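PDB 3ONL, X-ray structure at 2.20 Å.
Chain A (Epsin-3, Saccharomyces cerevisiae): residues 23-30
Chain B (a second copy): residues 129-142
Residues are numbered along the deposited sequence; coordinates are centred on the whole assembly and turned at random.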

# COMPACT_ATOMS: atom_id res chain seq x y z
N GLU A 23 -10.70 13.71 -2.66
CA GLU A 23 -10.50 13.38 -4.08
C GLU A 23 -11.15 12.02 -4.42
O GLU A 23 -11.28 11.16 -3.55
CB GLU A 23 -9.01 13.42 -4.47
CG GLU A 23 -8.27 14.71 -4.07
CD GLU A 23 -8.36 15.84 -5.10
OE1 GLU A 23 -7.48 16.73 -5.07
OE2 GLU A 23 -9.29 15.86 -5.94
N PRO A 24 -11.58 11.83 -5.68
CA PRO A 24 -12.36 10.65 -6.03
C PRO A 24 -11.60 9.40 -6.48
O PRO A 24 -12.22 8.42 -6.85
CB PRO A 24 -13.23 11.15 -7.18
CG PRO A 24 -12.38 12.14 -7.86
CD PRO A 24 -11.62 12.84 -6.76
N TRP A 25 -10.27 9.42 -6.42
CA TRP A 25 -9.49 8.35 -7.06
C TRP A 25 -8.92 7.28 -6.13
O TRP A 25 -8.49 6.23 -6.60
CB TRP A 25 -8.39 8.95 -7.94
CG TRP A 25 -8.95 9.95 -8.90
CD1 TRP A 25 -9.85 9.71 -9.92
CD2 TRP A 25 -8.68 11.35 -8.92
NE1 TRP A 25 -10.13 10.88 -10.58
CE2 TRP A 25 -9.44 11.90 -9.98
CE3 TRP A 25 -7.87 12.19 -8.15
CZ2 TRP A 25 -9.40 13.26 -10.29
CZ3 TRP A 25 -7.83 13.54 -8.46
CH2 TRP A 25 -8.59 14.06 -9.52
N GLY A 26 -8.92 7.55 -4.83
CA GLY A 26 -8.45 6.58 -3.83
C GLY A 26 -6.98 6.71 -3.49
O GLY A 26 -6.17 7.11 -4.33
N ALA A 27 -6.63 6.36 -2.26
CA ALA A 27 -5.23 6.36 -1.80
C ALA A 27 -4.42 5.33 -2.57
O ALA A 27 -4.93 4.26 -2.88
CB ALA A 27 -5.15 6.07 -0.31
N SER A 28 -3.17 5.67 -2.88
CA SER A 28 -2.31 4.73 -3.60
C SER A 28 -1.92 3.54 -2.73
O SER A 28 -1.97 3.61 -1.50
CB SER A 28 -1.04 5.41 -4.11
OG SER A 28 -0.08 5.53 -3.07
N SER A 29 -1.53 2.46 -3.40
CA SER A 29 -1.01 1.25 -2.77
C SER A 29 0.15 1.52 -1.81
O SER A 29 0.19 0.98 -0.70
CB SER A 29 -0.54 0.29 -3.88
OG SER A 29 0.35 -0.69 -3.38
N THR A 30 1.09 2.34 -2.26
CA THR A 30 2.29 2.63 -1.49
C THR A 30 2.01 3.50 -0.26
O THR A 30 2.65 3.31 0.77
CB THR A 30 3.39 3.29 -2.36
OG1 THR A 30 3.94 2.30 -3.24
CG2 THR A 30 4.51 3.84 -1.50
N ASP B 129 -11.25 9.41 -17.18
CA ASP B 129 -12.29 8.52 -16.65
C ASP B 129 -12.01 8.11 -15.20
O ASP B 129 -11.15 7.26 -14.94
CB ASP B 129 -12.43 7.29 -17.55
CG ASP B 129 -13.64 6.43 -17.18
OD1 ASP B 129 -13.68 5.89 -16.06
OD2 ASP B 129 -14.55 6.29 -18.02
N ASP B 130 -12.76 8.69 -14.27
CA ASP B 130 -12.63 8.39 -12.83
C ASP B 130 -12.66 6.90 -12.45
O ASP B 130 -11.87 6.47 -11.60
CB ASP B 130 -13.71 9.11 -12.04
CG ASP B 130 -13.51 10.61 -12.02
OD1 ASP B 130 -12.52 11.09 -12.62
OD2 ASP B 130 -14.36 11.29 -11.40
N ASN B 131 -13.57 6.15 -13.05
CA ASN B 131 -13.71 4.72 -12.77
C ASN B 131 -12.44 3.93 -13.13
O ASN B 131 -12.00 3.07 -12.38
CB ASN B 131 -14.93 4.14 -13.51
CG ASN B 131 -16.27 4.60 -12.92
OD1 ASN B 131 -17.22 4.87 -13.66
ND2 ASN B 131 -16.35 4.69 -11.60
N LYS B 132 -11.86 4.25 -14.29
CA LYS B 132 -10.64 3.58 -14.73
C LYS B 132 -9.45 3.92 -13.83
O LYS B 132 -8.67 3.04 -13.48
CB LYS B 132 -10.34 3.91 -16.20
CG LYS B 132 -11.48 3.53 -17.14
CD LYS B 132 -11.08 3.70 -18.61
CE LYS B 132 -12.23 3.28 -19.53
NZ LYS B 132 -11.98 3.70 -20.93
N ILE B 133 -9.33 5.19 -13.44
CA ILE B 133 -8.29 5.61 -12.50
C ILE B 133 -8.39 4.87 -11.16
O ILE B 133 -7.39 4.34 -10.64
CB ILE B 133 -8.32 7.13 -12.25
CG1 ILE B 133 -8.00 7.89 -13.54
CG2 ILE B 133 -7.31 7.50 -11.16
CD1 ILE B 133 -8.35 9.37 -13.51
N ARG B 134 -9.60 4.82 -10.60
CA ARG B 134 -9.84 4.08 -9.35
C ARG B 134 -9.43 2.62 -9.48
O ARG B 134 -8.78 2.07 -8.59
CB ARG B 134 -11.30 4.19 -8.92
CG ARG B 134 -11.65 5.51 -8.28
CD ARG B 134 -13.00 5.47 -7.58
NE ARG B 134 -14.11 5.53 -8.52
CZ ARG B 134 -14.67 6.66 -8.95
NH1 ARG B 134 -15.68 6.61 -9.81
NH2 ARG B 134 -14.23 7.84 -8.52
N ALA B 135 -9.82 2.00 -10.59
CA ALA B 135 -9.53 0.59 -10.86
C ALA B 135 -8.04 0.33 -11.07
O ALA B 135 -7.52 -0.69 -10.62
CB ALA B 135 -10.34 0.09 -12.04
N GLU B 136 -7.35 1.25 -11.74
CA GLU B 136 -5.90 1.10 -11.90
C GLU B 136 -5.15 1.30 -10.58
O GLU B 136 -4.13 0.64 -10.35
CB GLU B 136 -5.34 2.02 -13.00
CG GLU B 136 -5.84 1.69 -14.42
CD GLU B 136 -5.15 0.48 -15.05
OE1 GLU B 136 -4.28 -0.14 -14.41
OE2 GLU B 136 -5.49 0.15 -16.21
N ARG B 137 -5.64 2.18 -9.73
CA ARG B 137 -4.98 2.45 -8.46
C ARG B 137 -5.13 1.27 -7.52
O ARG B 137 -4.20 0.93 -6.80
CB ARG B 137 -5.54 3.71 -7.79
CG ARG B 137 -5.54 4.95 -8.66
CD ARG B 137 -5.51 6.21 -7.83
NE ARG B 137 -4.23 6.80 -8.08
CZ ARG B 137 -3.43 7.34 -7.19
NH1 ARG B 137 -3.75 7.44 -5.90
NH2 ARG B 137 -2.29 7.81 -7.64
N LYS B 138 -6.30 0.65 -7.52
CA LYS B 138 -6.56 -0.54 -6.71
C LYS B 138 -5.74 -1.73 -7.20
O LYS B 138 -5.14 -2.45 -6.41
CB LYS B 138 -8.05 -0.89 -6.74
CG LYS B 138 -8.92 0.02 -5.89
N LYS B 139 -5.72 -1.91 -8.52
CA LYS B 139 -5.01 -3.01 -9.19
C LYS B 139 -3.50 -2.94 -8.95
O LYS B 139 -2.83 -3.97 -8.90
CB LYS B 139 -5.33 -2.97 -10.69
CG LYS B 139 -4.59 -3.97 -11.56
CD LYS B 139 -4.92 -3.73 -13.03
N ALA B 140 -2.98 -1.72 -8.80
CA ALA B 140 -1.57 -1.53 -8.48
C ALA B 140 -1.28 -2.09 -7.08
O ALA B 140 -0.20 -2.64 -6.84
CB ALA B 140 -1.19 -0.06 -8.57
N ARG B 141 -2.28 -1.98 -6.19
CA ARG B 141 -2.22 -2.52 -4.82
C ARG B 141 -2.40 -4.04 -4.79
O ARG B 141 -1.74 -4.72 -4.00
CB ARG B 141 -3.27 -1.86 -3.93
N GLU B 142 -3.31 -4.54 -5.63
CA GLU B 142 -3.47 -5.99 -5.83
C GLU B 142 -2.28 -6.54 -6.63
O GLU B 142 -2.09 -7.75 -6.73
CB GLU B 142 -4.79 -6.30 -6.54
O HOH W 1 -8.53 3.67 -6.13
O HOH W 2 -2.03 2.67 -6.25

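A short segment of one Epsin-3 copy, mostly loop, lies along a helix of a second copy, burying 500 Å² in all. Three direct hydrogen bonds link them. Two run from helix arginines to loop carbonyls: R134(B) NH2 donates to P24(A) O (2.7 Å, 164°), and R137(B) NH1 donates to G26(A) O (2.9 Å, 152°). Each carbonyl oxygen lies at the guanidinium edge, near its plane, where the N-H groups point. In the third, the loop donates: W25(A) NE1 reaches D130(B) OD1 at 3.1 Å and 163°, with the carboxylate oxygen at the edge of the indole.

Two waters extend this polar pattern along the helix. Water 1 donates to both W25(A) O (2.6 Å) and R134(B) O (2.9 Å); water 2 accepts from S29(A) N (2.9 Å) and donates to R137(B) O (2.8 Å), so the first turn of the chain A helix is also tied across.

Apolar packing centres on W25(A), which has the largest covered area: its CD1 lies 3.6 Å from I133(B) CG2, and its CB lies 4.0 Å from R137(B) CD. Farther along, S29(A) CB packs 3.4 Å from R141(B) CA, where the CA atoms of the two stretches come closest. G26(A) has a positive phi (91/150), and a CB there would jam against the preceding carbonyl oxygen.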